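Local coordinates for RagB/SusD domain protein (Flavobacterium johnsoniae, PDB 5J5U) that probably binds chitin-derived oligosaccharides at the outer membrane as a SusD homolog of a chitin utilization locus, at residues K64-T70 with L448-N452. Sequence-based numbering, arbitrary orientation.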
ATOM      1  N   LYS A  64      15.995 -12.986   5.974  1.00 12.72           N
ATOM      2  CA  LYS A  64      14.766 -13.572   6.500  1.00 16.03           C
ATOM      3  C   LYS A  64      14.697 -13.554   8.006  1.00 14.87           C
ATOM      4  O   LYS A  64      15.656 -13.922   8.679  1.00 15.17           O
ATOM      5  CB  LYS A  64      14.608 -15.026   6.043  1.00 16.07           C
ATOM      6  CG  LYS A  64      14.652 -15.217   4.573  1.00 18.91           C
ATOM      7  CD  LYS A  64      13.807 -16.411   4.182  1.00 22.84           C
ATOM      8  CE  LYS A  64      14.494 -17.719   4.483  1.00 29.00           C
ATOM      9  NZ  LYS A  64      13.858 -18.850   3.727  1.00 40.86           N
ATOM     10  N   VAL A  65      13.547 -13.132   8.513  1.00 14.83           N
ATOM     11  CA  VAL A  65      13.164 -13.304   9.920  1.00 14.60           C
ATOM     12  C   VAL A  65      11.720 -13.783   9.856  1.00 16.43           C
ATOM     13  O   VAL A  65      10.842 -13.056   9.334  1.00 17.29           O
ATOM     14  CB  VAL A  65      13.257 -11.993  10.754  1.00 18.27           C
ATOM     15  CG1 VAL A  65      12.976 -12.273  12.230  1.00 14.30           C
ATOM     16  CG2 VAL A  65      14.629 -11.337  10.605  1.00 14.18           C
ATOM     17  N   ASP A  66      11.484 -15.004  10.328  1.00 13.53           N
ATOM     18  CA  ASP A  66      10.164 -15.648  10.242  1.00 17.02           C
ATOM     19  C   ASP A  66       9.061 -14.759  10.777  1.00 13.67           C
ATOM     20  O   ASP A  66       8.016 -14.625  10.172  1.00 14.87           O
ATOM     21  CB  ASP A  66      10.141 -16.985  11.007  1.00 11.25           C
ATOM     22  CG  ASP A  66      11.028 -18.032  10.382  1.00 11.35           C
ATOM     23  OD1 ASP A  66      11.377 -17.882   9.190  1.00 15.84           O
ATOM     24  OD2 ASP A  66      11.381 -19.014  11.083  1.00 14.85           O
ATOM     25  N   GLU A  67       9.297 -14.187  11.940  1.00 13.78           N
ATOM     26  CA  GLU A  67       8.329 -13.328  12.583  1.00 14.81           C
ATOM     27  C   GLU A  67       7.976 -12.140  11.689  1.00 13.30           C
ATOM     28  O   GLU A  67       6.806 -11.719  11.621  1.00 14.39           O
ATOM     29  CB  GLU A  67       8.871 -12.835  13.923  1.00 22.50           C
ATOM     30  CG  GLU A  67       7.944 -11.914  14.642  1.00 28.64           C
ATOM     31  CD  GLU A  67       8.606 -11.160  15.772  1.00 34.82           C
ATOM     32  OE1 GLU A  67       9.398 -10.261  15.457  1.00 21.59           O
ATOM     33  OE2 GLU A  67       8.309 -11.439  16.964  1.00 43.07           O
ATOM     34  N   TYR A  68       8.983 -11.607  10.995  1.00 13.39           N
ATOM     35  CA  TYR A  68       8.774 -10.410  10.181  1.00 10.01           C
ATOM     36  C   TYR A  68       7.964 -10.770   8.966  1.00  8.73           C
ATOM     37  O   TYR A  68       7.037 -10.064   8.609  1.00 10.97           O
ATOM     38  CB  TYR A  68      10.093  -9.751   9.782  1.00  8.82           C
ATOM     39  CG  TYR A  68      10.894  -9.146  10.931  1.00 11.01           C
ATOM     40  CD1 TYR A  68      10.388  -9.126  12.229  1.00 14.21           C
ATOM     41  CD2 TYR A  68      12.152  -8.547  10.703  1.00 14.06           C
ATOM     42  CE1 TYR A  68      11.115  -8.561  13.286  1.00 17.80           C
ATOM     43  CE2 TYR A  68      12.893  -7.966  11.759  1.00 15.52           C
ATOM     44  CZ  TYR A  68      12.364  -7.980  13.043  1.00 17.99           C
ATOM     45  OH  TYR A  68      13.059  -7.440  14.102  1.00 29.77           O
ATOM     46  N   ALA A  69       8.293 -11.897   8.351  1.00 10.67           N
ATOM     47  CA  ALA A  69       7.590 -12.344   7.163  1.00 11.59           C
ATOM     48  C   ALA A  69       6.167 -12.841   7.457  1.00 15.42           C
ATOM     49  O   ALA A  69       5.314 -12.741   6.573  1.00 11.25           O
ATOM     50  CB  ALA A  69       8.389 -13.441   6.459  1.00 11.86           C
ATOM     51  N   THR A  70       5.899 -13.360   8.673  1.00  9.08           N
ATOM     52  CA  THR A  70       4.572 -13.904   8.941  1.00  9.70           C
ATOM     53  C   THR A  70       3.664 -13.024   9.805  1.00 14.69           C
ATOM     54  O   THR A  70       2.512 -13.405  10.076  1.00 12.00           O
ATOM     55  CB  THR A  70       4.660 -15.277   9.626  1.00 12.76           C
ATOM     56  OG1 THR A  70       5.258 -15.142  10.920  1.00  9.68           O
ATOM     57  CG2 THR A  70       5.461 -16.260   8.771  1.00 10.68           C
ATOM     58  N   LEU A 448       6.021 -13.063   0.633  1.00  8.10           N
ATOM     59  CA  LEU A 448       6.457 -13.555   1.932  1.00  8.70           C
ATOM     60  C   LEU A 448       5.834 -14.953   2.120  1.00 11.13           C
ATOM     61  O   LEU A 448       4.951 -15.367   1.345  1.00 10.40           O
ATOM     62  CB  LEU A 448       6.061 -12.592   3.058  1.00 10.08           C
ATOM     63  CG  LEU A 448       6.662 -11.176   2.975  1.00 10.53           C
ATOM     64  CD1 LEU A 448       6.179 -10.311   4.142  1.00  6.64           C
ATOM     65  CD2 LEU A 448       8.199 -11.200   2.934  1.00  8.14           C
ATOM     66  N   TYR A 449       6.313 -15.702   3.110  1.00 13.96           N
ATOM     67  CA  TYR A 449       6.014 -17.131   3.146  1.00  8.58           C
ATOM     68  C   TYR A 449       5.064 -17.513   4.298  1.00 10.00           C
ATOM     69  O   TYR A 449       5.054 -16.875   5.353  1.00  9.44           O
ATOM     70  CB  TYR A 449       7.332 -17.922   3.209  1.00  9.44           C
ATOM     71  CG  TYR A 449       8.324 -17.437   4.257  1.00 13.22           C
ATOM     72  CD1 TYR A 449       9.308 -16.500   3.940  1.00 14.60           C
ATOM     73  CD2 TYR A 449       8.284 -17.919   5.563  1.00 11.01           C
ATOM     74  CE1 TYR A 449      10.219 -16.057   4.893  1.00 13.20           C
ATOM     75  CE2 TYR A 449       9.197 -17.488   6.515  1.00 14.42           C
ATOM     76  CZ  TYR A 449      10.165 -16.550   6.168  1.00 13.13           C
ATOM     77  OH  TYR A 449      11.053 -16.102   7.120  1.00  9.22           O
ATOM     78  N   TYR A 450       4.269 -18.561   4.079  1.00  8.97           N
ATOM     79  CA  TYR A 450       3.342 -19.051   5.105  1.00 12.04           C
ATOM     80  C   TYR A 450       4.133 -19.527   6.321  1.00 13.93           C
ATOM     81  O   TYR A 450       5.222 -20.078   6.159  1.00 13.34           O
ATOM     82  CB  TYR A 450       2.498 -20.219   4.603  1.00 11.10           C
ATOM     83  CG  TYR A 450       1.870 -20.139   3.223  1.00  8.05           C
ATOM     84  CD1 TYR A 450       1.139 -19.044   2.807  1.00  9.94           C
ATOM     85  CD2 TYR A 450       1.990 -21.214   2.351  1.00  9.25           C
ATOM     86  CE1 TYR A 450       0.550 -19.022   1.530  1.00 10.36           C
ATOM     87  CE2 TYR A 450       1.414 -21.214   1.099  1.00 10.33           C
ATOM     88  CZ  TYR A 450       0.700 -20.129   0.683  1.00 10.76           C
ATOM     89  OH  TYR A 450       0.147 -20.159  -0.576  1.00  9.56           O
ATOM     90  N   PRO A 451       3.593 -19.316   7.543  1.00 15.47           N
ATOM     91  CA  PRO A 451       4.297 -19.831   8.726  1.00 12.14           C
ATOM     92  C   PRO A 451       4.268 -21.352   8.787  1.00 11.71           C
ATOM     93  O   PRO A 451       3.284 -21.987   8.370  1.00 11.07           O
ATOM     94  CB  PRO A 451       3.527 -19.206   9.911  1.00 14.24           C
ATOM     95  CG  PRO A 451       2.172 -18.922   9.363  1.00 12.52           C
ATOM     96  CD  PRO A 451       2.358 -18.593   7.900  1.00 10.57           C
ATOM     97  N   ASN A 452       5.360 -21.909   9.293  1.00 11.50           N
ATOM     98  CA  ASN A 452       5.531 -23.333   9.477  1.00 16.56           C
ATOM     99  C   ASN A 452       4.444 -23.978  10.378  1.00 15.87           C
ATOM    100  O   ASN A 452       4.168 -25.179  10.287  1.00 18.08           O
ATOM    101  CB  ASN A 452       6.934 -23.603  10.036  1.00 14.77           C
ATOM    102  CG  ASN A 452       7.285 -25.068  10.003  1.00 16.43           C
ATOM    103  OD1 ASN A 452       7.118 -25.717   8.978  1.00 16.79           O
ATOM    104  ND2 ASN A 452       7.730 -25.610  11.133  1.00 16.21           N
TER
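Y449 places CG between its backbone N and carbonyl carbon (chi1 49°), and this swings the phenol along the first turn of helix 66-90 to D66, whose CG lies anti to the carbonyl carbon (chi1 -67°). Y449 OH donates to D66 OD1 over 2.7 Å, and OD1 accepts through its anti lone pair, the one away from the other carboxylate oxygen, with carboxylate and ring planes 87° apart. An acidic residue suits this first helical position, because its negative charge probably interacts well with the helix dipole. Over one face of the ring, the small A69 lets the helix come close: its CB makes a CH-pi contact 3.9 Å from the Y449 ring centroid. K64 bends at chi3 and lays CD 3.7 Å from Y449 CE1, its amine at most weakly attracted to the ring. A phenylalanine in place of Y449 would probably keep the packing on A69 but leave D66 OD1 without its phenol donor. L448 packs CD1 against the first helical turn, 3.5 Å from A69 O. T70 turns its two branches to different uses: OG1 donates to D66 O at 2.9 Å, whereas CG2 touches P451 CB at 3.7 Å, where the compact proline ring offers an apolar surface. W475 also touches Y449 and K64. The arrangement is the packing of an extended loop against the first turn of a helix, joining helix 66-90 to the segment leading into helix 452-457 within the largely helical SusD-like fold.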